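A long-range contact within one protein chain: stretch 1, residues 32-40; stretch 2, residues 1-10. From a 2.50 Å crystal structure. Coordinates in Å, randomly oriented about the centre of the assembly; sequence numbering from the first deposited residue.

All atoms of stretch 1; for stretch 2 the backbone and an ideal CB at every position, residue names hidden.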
# COMPACT_ATOMS: atom_id res chain seq x y z
N ALA B 32 -7.83 15.08 27.72
CA ALA B 32 -9.12 14.82 27.08
C ALA B 32 -10.02 13.84 27.85
O ALA B 32 -9.59 12.76 28.25
CB ALA B 32 -8.93 14.33 25.65
N ASP B 33 -11.27 14.27 28.05
CA ASP B 33 -12.38 13.56 28.67
C ASP B 33 -12.85 12.50 27.64
O ASP B 33 -13.21 11.39 28.02
CB ASP B 33 -13.48 14.60 28.91
CG ASP B 33 -14.52 14.27 29.95
OD1 ASP B 33 -15.46 13.51 29.62
OD2 ASP B 33 -14.47 14.87 31.05
N ALA B 34 -12.83 12.84 26.34
CA ALA B 34 -13.22 11.96 25.25
C ALA B 34 -12.35 12.16 24.00
O ALA B 34 -11.74 13.21 23.84
CB ALA B 34 -14.69 12.17 24.91
N ILE B 35 -12.28 11.13 23.15
CA ILE B 35 -11.57 11.15 21.87
C ILE B 35 -12.54 10.65 20.84
O ILE B 35 -13.00 9.52 20.96
CB ILE B 35 -10.25 10.29 21.82
CG1 ILE B 35 -9.24 10.68 22.91
CG2 ILE B 35 -9.58 10.39 20.44
CD1 ILE B 35 -8.01 9.80 22.94
N GLY B 36 -12.84 11.50 19.86
CA GLY B 36 -13.65 11.14 18.69
C GLY B 36 -12.71 10.75 17.56
O GLY B 36 -11.73 11.46 17.27
N LEU B 37 -12.94 9.60 16.94
CA LEU B 37 -12.07 9.10 15.86
C LEU B 37 -12.84 8.96 14.57
O LEU B 37 -13.96 8.46 14.59
CB LEU B 37 -11.42 7.75 16.23
CG LEU B 37 -10.49 7.70 17.45
CD1 LEU B 37 -10.19 6.28 17.83
CD2 LEU B 37 -9.19 8.51 17.23
N ILE B 38 -12.27 9.44 13.46
CA ILE B 38 -12.90 9.36 12.14
C ILE B 38 -11.85 8.89 11.16
O ILE B 38 -10.76 9.46 11.09
CB ILE B 38 -13.67 10.65 11.65
CG1 ILE B 38 -14.61 11.26 12.70
CG2 ILE B 38 -14.49 10.36 10.39
CD1 ILE B 38 -14.08 12.51 13.26
N GLN B 39 -12.16 7.81 10.44
CA GLN B 39 -11.28 7.23 9.43
C GLN B 39 -12.01 7.20 8.10
O GLN B 39 -13.16 6.76 8.03
CB GLN B 39 -10.81 5.83 9.82
CG GLN B 39 -9.60 5.34 9.02
CD GLN B 39 -9.06 4.00 9.49
OE1 GLN B 39 -8.78 3.77 10.67
NE2 GLN B 39 -8.86 3.09 8.57
N GLY B 40 -11.33 7.64 7.06
CA GLY B 40 -11.85 7.64 5.70
C GLY B 40 -10.77 7.96 4.70
O GLY B 40 -9.58 7.91 5.02
N UNK B 1 -17.33 6.77 5.74
CA UNK B 1 -16.33 6.94 6.80
C UNK B 1 -16.66 6.06 8.01
O UNK B 1 -17.82 5.70 8.20
CB UNK B 1 -16.25 8.41 7.22
N UNK B 2 -15.66 5.74 8.85
CA UNK B 2 -15.86 5.04 10.12
C UNK B 2 -15.77 6.07 11.25
O UNK B 2 -14.88 6.91 11.24
CB UNK B 2 -14.83 3.92 10.31
N UNK B 3 -16.65 5.96 12.24
CA UNK B 3 -16.72 6.87 13.38
C UNK B 3 -16.68 6.08 14.66
O UNK B 3 -17.43 5.13 14.82
CB UNK B 3 -17.98 7.73 13.32
N UNK B 4 -15.84 6.51 15.61
CA UNK B 4 -15.76 5.88 16.93
C UNK B 4 -15.48 6.94 17.96
O UNK B 4 -14.89 7.96 17.64
CB UNK B 4 -14.68 4.79 16.97
N UNK B 5 -15.87 6.69 19.19
CA UNK B 5 -15.57 7.57 20.30
C UNK B 5 -14.93 6.74 21.44
O UNK B 5 -15.38 5.62 21.70
CB UNK B 5 -16.84 8.29 20.78
N UNK B 6 -13.88 7.26 22.07
CA UNK B 6 -13.27 6.61 23.23
C UNK B 6 -13.52 7.56 24.42
O UNK B 6 -13.04 8.69 24.42
CB UNK B 6 -11.78 6.33 23.01
N UNK B 7 -14.29 7.09 25.41
CA UNK B 7 -14.61 7.85 26.63
C UNK B 7 -13.61 7.52 27.72
O UNK B 7 -13.28 6.35 27.94
CB UNK B 7 -16.03 7.55 27.11
N UNK B 8 -13.09 8.57 28.38
CA UNK B 8 -12.07 8.51 29.44
C UNK B 8 -10.84 7.73 28.95
O UNK B 8 -10.55 6.66 29.48
CB UNK B 8 -12.64 7.86 30.70
N UNK B 9 -10.16 8.21 27.89
CA UNK B 9 -9.02 7.44 27.37
C UNK B 9 -7.86 7.37 28.35
O UNK B 9 -7.65 8.31 29.11
CB UNK B 9 -8.53 8.05 26.05
N UNK B 10 -7.09 6.27 28.32
CA UNK B 10 -5.92 6.13 29.17
C UNK B 10 -4.79 6.95 28.53
O UNK B 10 -4.88 7.31 27.35
CB UNK B 10 -5.53 4.66 29.34

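Strand 34-39 runs antiparallel to the backbone of positions 2 to 7, and paired amide hydrogen bonds fix the register; in the extended backbone CB atoms alternate between the two faces of the sheet.

At position 1 the CB points sideways, 4.1 Å from Ile-38 CG2, with Gly-40 nearby offering no side chain, so a flexible apolar residue would suit. It is Met-1, whose SD lies 3.8 Å from Ile-38 CG2.

At position 2 the backbone pairs with Gln-39: the N donates to Gln-39 O (2.8 Å) and the O accepts from Gln-39 N (3.0 Å). CB shares a face with the Gln-39 side chain, a polar neighbour that would favour a polar or charged residue. The residue is Glu-2. Its OE1 stays 4.3 Å from Gln-39 NE2, too far for a hydrogen bond, and its carboxylate is bonded elsewhere in the structure.

Position 3 turns to the other face, where its CB lies 4.9 Å from Ile-38 CG1. A beta-branched or aromatic residue could cover this isoleucine. Tyr-3 does so with its ring: Ile-38 CG2 sits over one ring face in a CH-pi contact, 4.2 Å from the centroid of the Tyr-3 ring, and Ile-38 CG1 is 3.8 Å from Tyr-3 CD2.

Position 4 pairs with Leu-37, its N donating to Leu-37 O (2.9 Å) and its O accepting from Leu-37 N (2.6 Å). Its CB lies on the Leu-37 face, so an aliphatic residue, or a long one with an aliphatic stem, would fit. Arg-4 takes the second course: its CB is 4.4 Å from Leu-37 CB, while its end leads away and the guanidinium is bonded elsewhere in the structure.

Opposite position 5 is Gly-36, which leaves space on the face shared with Ala-34 and Ile-38. A branched aliphatic residue could spread there. Ile-5, with chi1 t, brings its CD1 to 4.3 Å from Ala-34 CB.

Position 6 returns to the face of Ile-35 and Leu-37. Its N donates to Ile-35 O (2.7 Å) and its O accepts from Ile-35 N (2.9 Å). With two large aliphatic side chains on that face, valine, leucine or isoleucine would be natural. Ile-6 CD1 reaches Leu-37 CD1 at 3.7 Å, and its CB lies 4.5 Å from Ile-35 CB.

At position 7, CB is 5.3 Å from the small Ala-34 CB, a weak constraint that admits many residues. Lys-7 extends its chain to a partner elsewhere in the structure.

Position 8 has positive phi and psi (54/61), which favours glycine, then asparagine or aspartate; its CB points away, so stretch 1 does not restrict size. Ser-8 occupies it, its N donating to Asp-33 O (2.8 Å).

Position 9 points its CB toward stretch 1; a compact apolar residue such as valine, or proline given phi of -66°, would pack on Ile-35. Pro-9 places CB 3.6 Å from Ile-35 CD1 and CD 3.6 Å from Ala-32 O.

Position 10 is out of reach, so stretch 1 sets no preference; Thr-10 is the N-cap residue of a helix.

Stretch 2 (1-10) MEYRIIKSPT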
# COMPACT_ATOMS: atom_id res chain seq x y z
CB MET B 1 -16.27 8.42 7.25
CG MET B 1 -16.07 9.41 6.13
SD MET B 1 -15.22 10.90 6.69
CE MET B 1 -16.60 11.86 7.39
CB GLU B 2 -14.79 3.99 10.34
CG GLU B 2 -15.02 2.68 9.63
CD GLU B 2 -13.96 1.67 10.04
OE1 GLU B 2 -12.87 1.68 9.43
OE2 GLU B 2 -14.18 0.96 11.05
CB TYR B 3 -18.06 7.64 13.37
CG TYR B 3 -18.29 8.50 12.15
CD1 TYR B 3 -18.78 7.95 10.96
CD2 TYR B 3 -18.07 9.89 12.19
CE1 TYR B 3 -19.02 8.74 9.84
CE2 TYR B 3 -18.34 10.69 11.08
CZ TYR B 3 -18.79 10.11 9.91
OH TYR B 3 -19.07 10.91 8.84
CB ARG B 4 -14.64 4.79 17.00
CG ARG B 4 -14.78 3.63 16.02
CD ARG B 4 -15.91 2.68 16.38
NE ARG B 4 -15.53 1.81 17.48
CZ ARG B 4 -15.01 0.61 17.31
NH1 ARG B 4 -14.84 0.12 16.09
NH2 ARG B 4 -14.67 -0.13 18.36
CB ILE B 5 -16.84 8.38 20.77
CG1 ILE B 5 -16.45 9.47 21.77
CG2 ILE B 5 -17.94 7.44 21.33
CD1 ILE B 5 -17.50 10.50 22.07
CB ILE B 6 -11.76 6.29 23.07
CG1 ILE B 6 -11.49 5.32 21.92
CG2 ILE B 6 -11.15 5.81 24.38
CD1 ILE B 6 -10.01 5.29 21.44
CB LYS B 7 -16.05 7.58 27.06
CG LYS B 7 -17.06 8.20 26.10
CD LYS B 7 -18.47 7.76 26.34
CE LYS B 7 -19.37 8.39 25.31
NZ LYS B 7 -20.79 8.43 25.75
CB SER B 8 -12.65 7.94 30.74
OG SER B 8 -13.78 8.69 31.15
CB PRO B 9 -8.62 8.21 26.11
CG PRO B 9 -9.08 9.62 26.37
CD PRO B 9 -10.38 9.45 27.10
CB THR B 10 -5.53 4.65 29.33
OG1 THR B 10 -4.98 4.17 28.10
CG2 THR B 10 -6.68 3.78 29.77
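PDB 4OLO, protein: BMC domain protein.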